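PDB 4AZI: beta-n-acetylhexosaminidase from Streptococcus pneumoniae, which probably removes terminal beta-linked N-acetylglucosamine residues from glycans by hydrolysis, as a family 20 glycoside hydrolase catalytic module. Local coordinates for residues Ala350-Leu364 and Leu393-Leu405. The protein carries 2 engineered substitutions. Residues are numbered along the deposited sequence; the frame is centred on the assembly and turned at random.
Sequences ADHNKDYFRANYNAL and LNYNLNRNKQAEL
Arg358 and Asn398 form a single beta bridge where the chain leaving the last helix of the family 20 TIM barrel, 339-352, meets the loop that leads into the C-terminal helix 402-414. Backbone bonds fix the register: Ala359 N donates almost straight to Leu397 O (3.0 Å), and Arg399 N to Phe357 O (2.7 Å). Gln402 extends this pairing, its amide closing a two-bond ring on the backbone of Asn360: OE1 accepts from Asn360 N at 2.7 Å, while NE2 lies on a lone pair of Asn360 O.

A salt bridge holds one end of the contact. Arg399, its chain extended from CG to NE and chi1 (-160°) turning CG away from the backbone N, runs past Ala350 and grips Asp351 side-on, NE and NH2 both 2.8 Å from OD1; its NH1 reaches Arg358 O through a water. Arg358 NH2 lies above one face of the Tyr361 ring, toward its rim, and donates to Tyr395 O, and a water links Arg358 NE to Tyr395 O and Leu397 O. Helix 24-37 of the barrel also packs here, Leu37 touching Ala350 and Arg399, so the contact ties the C-terminal helical region to the barrel's outer layer.

Apolar packing fills the other end. Leu364 meets Leu393 methyl to methyl and sets CD2 against Tyr395 CE1 (3.6 Å). Leu405 CD2 sits over the centre of the Tyr361 face opposite Arg358, clamping the ring. The hydroxyl is gripped by two bonds: Tyr361 OH donates to Asn394 O at 2.6 Å and accepts from Leu397 N at 2.9 Å.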
loop_
_atom_site.group_PDB
_atom_site.type_symbol
_atom_site.label_atom_id
_atom_site.label_comp_id
_atom_site.label_asym_id
_atom_site.label_seq_id
_atom_site.Cartn_x
_atom_site.Cartn_y
_atom_site.Cartn_z
ATOM N N ALA A 350 11.230 -3.227 -13.000
ATOM C CA ALA A 350 12.391 -2.337 -12.955
ATOM C C ALA A 350 13.157 -2.359 -14.282
ATOM O O ALA A 350 13.530 -1.305 -14.801
ATOM C CB ALA A 350 13.306 -2.698 -11.794
ATOM N N ASP A 351 13.369 -3.557 -14.830
ATOM C CA ASP A 351 14.118 -3.719 -16.085
ATOM C C ASP A 351 13.449 -3.086 -17.300
ATOM O O ASP A 351 14.130 -2.577 -18.192
ATOM C CB ASP A 351 14.430 -5.193 -16.355
ATOM C CG ASP A 351 15.614 -5.692 -15.552
ATOM O OD1 ASP A 351 16.345 -4.856 -14.977
ATOM O OD2 ASP A 351 15.820 -6.918 -15.491
ATOM N N HIS A 352 12.123 -3.121 -17.335
ATOM C CA HIS A 352 11.368 -2.505 -18.423
ATOM C C HIS A 352 11.297 -1.005 -18.311
ATOM O O HIS A 352 10.915 -0.331 -19.265
ATOM C CB HIS A 352 9.963 -3.096 -18.506
ATOM C CG HIS A 352 9.909 -4.450 -19.170
ATOM N ND1 HIS A 352 10.352 -4.663 -20.427
ATOM C CD2 HIS A 352 9.424 -5.671 -18.713
ATOM C CE1 HIS A 352 10.170 -5.956 -20.752
ATOM N NE2 HIS A 352 9.603 -6.572 -19.702
ATOM N N ASN A 353 11.662 -0.467 -17.148
ATOM C CA ASN A 353 11.535 0.970 -16.875
ATOM C C ASN A 353 12.791 1.572 -16.240
ATOM O O ASN A 353 12.706 2.263 -15.217
ATOM C CB ASN A 353 10.333 1.221 -15.963
ATOM C CG ASN A 353 9.014 0.963 -16.654
ATOM O OD1 ASN A 353 8.603 1.729 -17.520
ATOM N ND2 ASN A 353 8.329 -0.101 -16.252
ATOM N N LYS A 354 13.945 1.327 -16.861
ATOM C CA LYS A 354 15.244 1.690 -16.274
ATOM C C LYS A 354 15.450 3.194 -16.046
ATOM O O LYS A 354 16.217 3.580 -15.171
ATOM C CB LYS A 354 16.392 1.118 -17.101
ATOM C CG LYS A 354 16.565 -0.389 -16.972
ATOM C CD LYS A 354 17.773 -0.855 -17.772
ATOM C CE LYS A 354 17.956 -2.359 -17.684
ATOM N NZ LYS A 354 17.024 -3.073 -18.601
ATOM N N ASP A 355 14.768 4.022 -16.837
ATOM C CA ASP A 355 14.773 5.481 -16.668
ATOM C C ASP A 355 14.123 5.948 -15.364
ATOM O O ASP A 355 14.469 7.004 -14.835
ATOM C CB ASP A 355 14.083 6.172 -17.854
ATOM C CG ASP A 355 12.910 5.368 -18.412
ATOM O OD1 ASP A 355 12.938 4.115 -18.349
ATOM O OD2 ASP A 355 11.963 5.991 -18.933
ATOM N N TYR A 356 13.179 5.162 -14.853
ATOM C CA TYR A 356 12.444 5.528 -13.646
ATOM C C TYR A 356 13.058 4.987 -12.362
ATOM O O TYR A 356 12.935 5.601 -11.306
ATOM C CB TYR A 356 10.980 5.088 -13.756
ATOM C CG TYR A 356 10.188 5.926 -14.734
ATOM C CD1 TYR A 356 9.615 7.135 -14.343
ATOM C CD2 TYR A 356 10.023 5.514 -16.055
ATOM C CE1 TYR A 356 8.900 7.905 -15.240
ATOM C CE2 TYR A 356 9.305 6.279 -16.958
ATOM C CZ TYR A 356 8.749 7.467 -16.540
ATOM O OH TYR A 356 8.044 8.222 -17.439
ATOM N N PHE A 357 13.719 3.841 -12.462
ATOM C CA PHE A 357 14.290 3.171 -11.300
ATOM C C PHE A 357 15.733 3.566 -11.043
ATOM O O PHE A 357 16.516 3.742 -11.980
ATOM C CB PHE A 357 14.163 1.654 -11.463
ATOM C CG PHE A 357 12.755 1.152 -11.304
ATOM C CD1 PHE A 357 11.807 1.351 -12.309
ATOM C CD2 PHE A 357 12.363 0.506 -10.136
ATOM C CE1 PHE A 357 10.504 0.901 -12.155
ATOM C CE2 PHE A 357 11.059 0.052 -9.979
ATOM C CZ PHE A 357 10.128 0.247 -10.989
ATOM N N ARG A 358 16.082 3.694 -9.765
ATOM C CA ARG A 358 17.449 4.011 -9.362
ATOM C C ARG A 358 18.399 2.867 -9.668
ATOM O O ARG A 358 17.993 1.696 -9.722
ATOM C CB ARG A 358 17.529 4.315 -7.858
ATOM C CG ARG A 358 16.970 5.669 -7.442
ATOM C CD ARG A 358 17.236 5.929 -5.967
ATOM N NE ARG A 358 18.534 6.564 -5.749
ATOM C CZ ARG A 358 19.137 6.692 -4.565
ATOM N NH1 ARG A 358 18.571 6.214 -3.457
ATOM N NH2 ARG A 358 20.318 7.303 -4.489
ATOM N N ALA A 359 19.668 3.220 -9.870
ATOM C CA ALA A 359 20.759 2.250 -9.839
ATOM C C ALA A 359 20.839 1.632 -8.440
ATOM O O ALA A 359 20.194 2.108 -7.503
ATOM C CB ALA A 359 22.069 2.933 -10.205
ATOM N N ASN A 360 21.613 0.561 -8.301
ATOM C CA ASN A 360 21.775 -0.112 -7.019
ATOM C C ASN A 360 22.903 0.521 -6.211
ATOM O O ASN A 360 24.078 0.408 -6.573
ATOM C CB ASN A 360 22.022 -1.611 -7.228
ATOM C CG ASN A 360 22.184 -2.378 -5.926
ATOM O OD1 ASN A 360 22.107 -1.822 -4.826
ATOM N ND2 ASN A 360 22.412 -3.678 -6.049
ATOM N N TYR A 361 22.526 1.161 -5.110
ATOM C CA TYR A 361 23.450 1.928 -4.278
ATOM C C TYR A 361 23.942 1.188 -3.040
ATOM O O TYR A 361 24.587 1.789 -2.175
ATOM C CB TYR A 361 22.813 3.274 -3.891
ATOM C CG TYR A 361 22.960 4.293 -4.992
ATOM C CD1 TYR A 361 24.111 5.074 -5.087
ATOM C CD2 TYR A 361 21.967 4.455 -5.961
ATOM C CE1 TYR A 361 24.268 5.996 -6.106
ATOM C CE2 TYR A 361 22.113 5.373 -6.985
ATOM C CZ TYR A 361 23.271 6.137 -7.051
ATOM O OH TYR A 361 23.432 7.046 -8.065
ATOM N N ASN A 362 23.660 -0.112 -2.960
ATOM C CA ASN A 362 24.026 -0.897 -1.777
ATOM C C ASN A 362 25.524 -1.114 -1.604
ATOM O O ASN A 362 26.045 -0.949 -0.501
ATOM C CB ASN A 362 23.268 -2.222 -1.722
ATOM C CG ASN A 362 21.851 -2.057 -1.208
ATOM O OD1 ASN A 362 21.629 -1.653 -0.056
ATOM N ND2 ASN A 362 20.879 -2.363 -2.061
ATOM N N ALA A 363 26.210 -1.476 -2.687
ATOM C CA ALA A 363 27.672 -1.609 -2.666
ATOM C C ALA A 363 28.346 -0.307 -2.222
ATOM O O ALA A 363 29.302 -0.337 -1.441
ATOM C CB ALA A 363 28.202 -2.066 -4.020
ATOM N N LEU A 364 27.832 0.826 -2.706
ATOM C CA LEU A 364 28.311 2.141 -2.281
ATOM C C LEU A 364 28.206 2.344 -0.766
ATOM O O LEU A 364 29.174 2.770 -0.137
ATOM C CB LEU A 364 27.603 3.281 -3.036
ATOM C CG LEU A 364 28.030 4.717 -2.692
ATOM C CD1 LEU A 364 29.541 4.888 -2.793
ATOM C CD2 LEU A 364 27.339 5.746 -3.572
ATOM N N LEU A 393 31.461 10.634 -6.446
ATOM C CA LEU A 393 30.257 9.811 -6.321
ATOM C C LEU A 393 29.019 10.523 -6.868
ATOM O O LEU A 393 28.815 11.707 -6.612
ATOM C CB LEU A 393 30.028 9.418 -4.858
ATOM C CG LEU A 393 31.117 8.593 -4.157
ATOM C CD1 LEU A 393 30.730 8.309 -2.714
ATOM C CD2 LEU A 393 31.420 7.302 -4.904
ATOM N N ASN A 394 28.212 9.794 -7.637
ATOM C CA ASN A 394 26.988 10.335 -8.227
ATOM C C ASN A 394 25.789 9.605 -7.631
ATOM O O ASN A 394 25.602 8.409 -7.880
ATOM C CB ASN A 394 27.013 10.172 -9.753
ATOM C CG ASN A 394 25.871 10.898 -10.453
ATOM O OD1 ASN A 394 24.838 11.199 -9.856
ATOM N ND2 ASN A 394 26.050 11.161 -11.747
ATOM N N TYR A 395 24.985 10.326 -6.848
ATOM C CA TYR A 395 23.815 9.739 -6.184
ATOM C C TYR A 395 22.542 9.771 -7.040
ATOM O O TYR A 395 21.489 9.289 -6.618
ATOM C CB TYR A 395 23.590 10.396 -4.813
ATOM C CG TYR A 395 24.665 10.036 -3.809
ATOM C CD1 TYR A 395 24.549 8.889 -3.024
ATOM C CD2 TYR A 395 25.806 10.830 -3.653
ATOM C CE1 TYR A 395 25.530 8.547 -2.106
ATOM C CE2 TYR A 395 26.797 10.492 -2.735
ATOM C CZ TYR A 395 26.651 9.351 -1.965
ATOM O OH TYR A 395 27.619 8.998 -1.050
ATOM N N ASN A 396 22.663 10.282 -8.263
ATOM C CA ASN A 396 21.512 10.532 -9.128
ATOM C C ASN A 396 21.363 9.566 -10.307
ATOM O O ASN A 396 20.650 9.870 -11.263
ATOM C CB ASN A 396 21.564 11.972 -9.658
ATOM C CG ASN A 396 21.810 12.994 -8.566
ATOM O OD1 ASN A 396 21.209 12.941 -7.497
ATOM N ND2 ASN A 396 22.688 13.943 -8.842
ATOM N N LEU A 397 22.034 8.414 -10.243
ATOM C CA LEU A 397 22.062 7.489 -11.380
ATOM C C LEU A 397 20.856 6.544 -11.414
ATOM O O LEU A 397 20.422 6.036 -10.379
ATOM C CB LEU A 397 23.386 6.701 -11.423
ATOM C CG LEU A 397 24.660 7.542 -11.645
ATOM C CD1 LEU A 397 25.915 6.738 -11.342
ATOM C CD2 LEU A 397 24.719 8.119 -13.054
ATOM N N ASN A 398 20.315 6.338 -12.612
ATOM C CA ASN A 398 19.192 5.422 -12.803
ATOM C C ASN A 398 19.693 4.023 -13.149
ATOM O O ASN A 398 20.905 3.810 -13.271
ATOM C CB ASN A 398 18.167 5.964 -13.823
ATOM C CG ASN A 398 18.710 6.056 -15.246
ATOM O OD1 ASN A 398 19.515 5.236 -15.683
ATOM N ND2 ASN A 398 18.239 7.052 -15.983
ATOM N N ARG A 399 18.764 3.085 -13.308
ATOM C CA ARG A 399 19.095 1.674 -13.559
ATOM C C ARG A 399 19.867 1.415 -14.885
ATOM O O ARG A 399 20.507 0.375 -15.052
ATOM C CB ARG A 399 17.819 0.823 -13.459
ATOM C CG ARG A 399 18.057 -0.661 -13.228
ATOM C CD ARG A 399 16.782 -1.409 -12.858
ATOM N NE ARG A 399 16.945 -2.850 -13.069
ATOM C CZ ARG A 399 17.562 -3.680 -12.225
ATOM N NH1 ARG A 399 18.077 -3.232 -11.088
ATOM N NH2 ARG A 399 17.673 -4.965 -12.523
ATOM N N ASN A 400 19.835 2.368 -15.810
ATOM C CA ASN A 400 20.645 2.273 -17.029
ATOM C C ASN A 400 22.146 2.374 -16.780
ATOM O O ASN A 400 22.942 1.964 -17.625
ATOM C CB ASN A 400 20.236 3.347 -18.034
ATOM C CG ASN A 400 18.915 3.043 -18.699
ATOM O OD1 ASN A 400 18.749 1.986 -19.301
ATOM N ND2 ASN A 400 17.961 3.969 -18.589
ATOM N N LYS A 401 22.522 2.904 -15.615
ATOM C CA LYS A 401 23.904 3.315 -15.357
ATOM C C LYS A 401 24.594 2.593 -14.193
ATOM O O LYS A 401 25.365 3.206 -13.440
ATOM C CB LYS A 401 23.965 4.834 -15.152
ATOM C CG LYS A 401 23.530 5.650 -16.358
ATOM C CD LYS A 401 24.509 5.517 -17.518
ATOM C CE LYS A 401 23.906 6.031 -18.821
ATOM N NZ LYS A 401 23.778 7.514 -18.826
ATOM N N GLN A 402 24.341 1.294 -14.061
ATOM C CA GLN A 402 24.973 0.507 -13.001
ATOM C C GLN A 402 26.486 0.409 -13.191
ATOM O O GLN A 402 27.246 0.648 -12.254
ATOM C CB GLN A 402 24.359 -0.895 -12.894
ATOM C CG GLN A 402 24.717 -1.621 -11.606
ATOM C CD GLN A 402 24.353 -0.829 -10.361
ATOM O OE1 GLN A 402 23.259 -0.271 -10.260
ATOM N NE2 GLN A 402 25.272 -0.772 -9.407
ATOM N N ALA A 403 26.910 0.056 -14.403
ATOM C CA ALA A 403 28.330 -0.040 -14.736
ATOM C C ALA A 403 29.063 1.244 -14.345
ATOM O O ALA A 403 30.128 1.199 -13.721
ATOM C CB ALA A 403 28.505 -0.339 -16.217
ATOM N N GLU A 404 28.452 2.379 -14.678
ATOM C CA GLU A 404 28.998 3.699 -14.393
ATOM C C GLU A 404 29.133 3.943 -12.888
ATOM O O GLU A 404 30.179 4.406 -12.428
ATOM C CB GLU A 404 28.138 4.785 -15.067
ATOM C CG GLU A 404 28.225 4.826 -16.600
ATOM C CD GLU A 404 27.472 3.700 -17.317
ATOM O OE1 GLU A 404 26.909 2.793 -16.662
ATOM O OE2 GLU A 404 27.442 3.721 -18.569
ATOM N N LEU A 405 28.089 3.609 -12.126
ATOM C CA LEU A 405 28.147 3.676 -10.659
ATOM C C LEU A 405 29.204 2.729 -10.075
ATOM O O LEU A 405 29.940 3.104 -9.160
ATOM C CB LEU A 405 26.779 3.379 -10.032
ATOM C CG LEU A 405 26.671 3.402 -8.500
ATOM C CD1 LEU A 405 27.127 4.730 -7.907
ATOM C CD2 LEU A 405 25.247 3.089 -8.068
HETATM O O HOH W 1 16.104 8.809 -15.926
HETATM O O HOH W 2 18.908 -0.744 -9.828
HETATM O O HOH W 3 19.475 7.717 -8.064
#